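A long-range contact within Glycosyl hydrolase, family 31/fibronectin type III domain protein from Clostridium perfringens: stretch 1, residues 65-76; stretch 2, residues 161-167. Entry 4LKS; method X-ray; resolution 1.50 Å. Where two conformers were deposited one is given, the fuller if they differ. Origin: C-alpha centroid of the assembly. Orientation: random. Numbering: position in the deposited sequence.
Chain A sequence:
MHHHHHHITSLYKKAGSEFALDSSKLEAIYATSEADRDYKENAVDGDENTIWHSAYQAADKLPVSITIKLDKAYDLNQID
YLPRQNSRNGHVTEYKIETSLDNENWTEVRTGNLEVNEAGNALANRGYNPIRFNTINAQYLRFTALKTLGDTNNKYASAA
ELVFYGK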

# COMPACT_ATOMS: atom_id res chain seq x y z
N SER A 65 0.98 5.97 -7.16
CA SER A 65 1.56 5.83 -5.84
C SER A 65 0.73 6.55 -4.79
O SER A 65 -0.14 7.40 -5.10
CB SER A 65 3.00 6.35 -5.82
OG SER A 65 3.03 7.76 -5.85
N ILE A 66 0.98 6.18 -3.55
CA ILE A 66 0.34 6.81 -2.41
C ILE A 66 1.43 7.06 -1.37
O ILE A 66 2.29 6.20 -1.15
CB ILE A 66 -0.82 5.95 -1.84
CG1 ILE A 66 -1.47 6.64 -0.65
CG2 ILE A 66 -0.35 4.53 -1.47
CD1 ILE A 66 -2.78 6.00 -0.22
N THR A 67 1.41 8.23 -0.75
CA THR A 67 2.40 8.57 0.27
C THR A 67 1.74 8.68 1.64
O THR A 67 0.76 9.42 1.81
CB THR A 67 3.11 9.90 -0.02
OG1 THR A 67 3.80 9.80 -1.27
CG2 THR A 67 4.11 10.22 1.10
N ILE A 68 2.26 7.91 2.59
CA ILE A 68 1.81 7.92 3.97
C ILE A 68 2.83 8.66 4.84
O ILE A 68 4.04 8.37 4.80
CB ILE A 68 1.66 6.49 4.52
CG1 ILE A 68 0.80 5.62 3.59
CG2 ILE A 68 1.12 6.51 5.97
CD1 ILE A 68 -0.55 6.22 3.17
N LYS A 69 2.33 9.61 5.62
CA LYS A 69 3.12 10.33 6.60
C LYS A 69 2.84 9.76 7.98
O LYS A 69 1.68 9.56 8.33
CB LYS A 69 2.73 11.82 6.59
CG LYS A 69 3.44 12.65 7.64
CD LYS A 69 2.87 14.07 7.67
CE LYS A 69 3.51 14.88 8.77
NZ LYS A 69 3.04 16.30 8.73
N LEU A 70 3.89 9.50 8.76
CA LEU A 70 3.75 8.99 10.13
C LEU A 70 3.87 10.17 11.09
O LEU A 70 4.38 11.23 10.72
CB LEU A 70 4.80 7.90 10.41
CG LEU A 70 4.61 6.67 9.51
CD1 LEU A 70 5.51 6.73 8.30
CD2 LEU A 70 4.86 5.37 10.29
N ASP A 71 3.38 10.00 12.31
CA ASP A 71 3.31 11.15 13.22
C ASP A 71 4.70 11.64 13.66
O ASP A 71 4.87 12.80 14.05
CB ASP A 71 2.43 10.85 14.44
CG ASP A 71 3.05 9.83 15.36
OD1 ASP A 71 3.37 8.71 14.90
OD2 ASP A 71 3.24 10.15 16.55
N LYS A 72 5.68 10.75 13.58
CA LYS A 72 7.08 11.06 13.83
C LYS A 72 7.86 10.05 13.00
O LYS A 72 7.26 9.18 12.37
CB LYS A 72 7.42 10.92 15.32
CG LYS A 72 7.10 9.55 15.90
CD LYS A 72 7.54 9.44 17.36
CE LYS A 72 6.98 8.17 17.99
NZ LYS A 72 7.92 7.58 18.98
N ALA A 73 9.19 10.17 12.99
CA ALA A 73 10.01 9.16 12.34
C ALA A 73 9.99 7.86 13.14
O ALA A 73 10.06 7.88 14.38
CB ALA A 73 11.44 9.65 12.16
N TYR A 74 9.91 6.74 12.43
CA TYR A 74 10.00 5.42 13.04
C TYR A 74 11.06 4.59 12.34
O TYR A 74 11.27 4.72 11.13
CB TYR A 74 8.68 4.66 12.92
CG TYR A 74 7.55 5.20 13.76
CD1 TYR A 74 6.75 6.24 13.30
CD2 TYR A 74 7.28 4.66 15.02
CE1 TYR A 74 5.71 6.73 14.06
CE2 TYR A 74 6.25 5.15 15.79
CZ TYR A 74 5.47 6.18 15.31
OH TYR A 74 4.43 6.67 16.08
N ASP A 75 11.69 3.69 13.08
CA ASP A 75 12.53 2.67 12.48
C ASP A 75 11.59 1.59 11.95
O ASP A 75 11.06 0.78 12.73
CB ASP A 75 13.48 2.06 13.52
CG ASP A 75 14.50 3.06 14.04
OD1 ASP A 75 14.70 4.13 13.42
OD2 ASP A 75 15.14 2.76 15.08
N LEU A 76 11.35 1.62 10.64
CA LEU A 76 10.38 0.71 10.02
C LEU A 76 11.04 -0.52 9.43
O LEU A 76 12.12 -0.42 8.85
CB LEU A 76 9.65 1.41 8.87
CG LEU A 76 8.76 2.62 9.19
CD1 LEU A 76 8.19 3.20 7.91
CD2 LEU A 76 7.63 2.22 10.12
N GLU A 161 -5.94 -1.50 3.23
CA GLU A 161 -5.08 -1.03 4.31
C GLU A 161 -3.62 -1.19 3.96
O GLU A 161 -3.22 -2.11 3.25
CB GLU A 161 -5.30 -1.84 5.59
CG GLU A 161 -6.63 -1.63 6.30
CD GLU A 161 -6.57 -2.22 7.70
OE1 GLU A 161 -7.16 -3.30 7.94
OE2 GLU A 161 -5.90 -1.61 8.57
N LEU A 162 -2.84 -0.27 4.52
CA LEU A 162 -1.40 -0.43 4.67
C LEU A 162 -1.13 -0.40 6.17
O LEU A 162 -1.49 0.57 6.86
CB LEU A 162 -0.65 0.69 3.96
CG LEU A 162 -0.87 0.79 2.45
CD1 LEU A 162 -0.27 2.09 1.93
CD2 LEU A 162 -0.24 -0.40 1.71
N VAL A 163 -0.51 -1.45 6.68
CA VAL A 163 -0.21 -1.58 8.10
C VAL A 163 1.30 -1.42 8.27
O VAL A 163 2.07 -2.01 7.52
CB VAL A 163 -0.65 -2.97 8.64
CG1 VAL A 163 -0.36 -3.08 10.14
CG2 VAL A 163 -2.14 -3.23 8.33
N PHE A 164 1.73 -0.62 9.24
CA PHE A 164 3.13 -0.30 9.42
C PHE A 164 3.68 -0.93 10.68
O PHE A 164 3.00 -0.97 11.71
CB PHE A 164 3.31 1.22 9.49
CG PHE A 164 3.18 1.92 8.17
CD1 PHE A 164 1.96 1.97 7.51
CD2 PHE A 164 4.28 2.53 7.59
CE1 PHE A 164 1.85 2.61 6.28
CE2 PHE A 164 4.17 3.18 6.36
CZ PHE A 164 2.96 3.22 5.71
N TYR A 165 4.92 -1.39 10.60
CA TYR A 165 5.63 -1.96 11.75
C TYR A 165 6.96 -1.25 11.99
O TYR A 165 7.84 -1.21 11.10
CB TYR A 165 5.93 -3.44 11.55
CG TYR A 165 4.72 -4.31 11.37
CD1 TYR A 165 4.06 -4.37 10.14
CD2 TYR A 165 4.25 -5.10 12.41
CE1 TYR A 165 2.95 -5.19 9.97
CE2 TYR A 165 3.14 -5.92 12.24
CZ TYR A 165 2.50 -5.96 11.01
OH TYR A 165 1.41 -6.78 10.83
N GLY A 166 7.13 -0.75 13.20
CA GLY A 166 8.39 -0.13 13.57
C GLY A 166 8.36 0.41 14.98
O GLY A 166 7.39 0.21 15.72
N LYS A 167 9.42 1.12 15.35
CA LYS A 167 9.47 1.71 16.68
C LYS A 167 10.10 3.09 16.63
O LYS A 167 11.00 3.32 15.83
CB LYS A 167 10.26 0.82 17.65

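A single β-strand often has two tasks: packing side chains against a facing strand and pairing its backbone with a neighbour. The contact between residues 161-167 and 65-76 shows both tasks carried by one short strand, one after the other, with some 472 Å² buried in all.

Strand 161-166 starts well away from strand 65-70; the axes of the two come no nearer than 10.5 Å and their directions differ by 41°. At such a spacing only side chains can bridge the gap, and the alternation of the strand decides which do. E161 and V163 are out of reach, whereas L162 and F164 point toward the other stretch. L162 meets two isoleucines that alternate in the same way, its CD1 lying 4.2 Å from CG2 of I66 and 4.0 Å from CG1 of I68. T67 and K69, between and beyond them, point away. The branched aliphatic chains suit a buried layer that has no polar group of its own to satisfy.

F164 has the most area covered of any residue here, because its flat, wide side chain can touch several neighbours at once. F164 CZ is 3.7 Å from CB of I68, and F164 CD2 is 4.0 Å from CD2 of L70. F164 CD2 lies 4.0 Å from CD1 of L76, which sits at the ring edge. F164 thus spans the corner at D71 and K72, touching the strands before and after it.

From Y165 onward the backbone takes over. The Y165 side chain leads away, but its carbonyl O receives a CA-H...O contact from CA of L76 at 3.4 Å. G166 and L76 form an antiparallel, non-hydrogen-bonded pair, with CA atoms 4.2 Å apart. G166 fits closely here: its CA is already 2.9 Å from O of D75, and an ideal CB would clash with that oxygen and with CD2 of L76.

On one side of this pair, K167 and D75 exchange two main-chain hydrogen bonds. N of D75 donates to O of K167 at 2.9 Å, and N of K167 donates to O of D75 at 3.1 Å. K167 contributes through its main chain; its CA-to-CB bond points away, and nothing beyond CB is modelled. The ring of Y74 lies alongside, with CD2 3.6 Å from C of K167 near the ring plane. Within its own stretch, Y74 OH donates to OD1 of D71 at 2.6 Å, tying the tyrosine back to the corner.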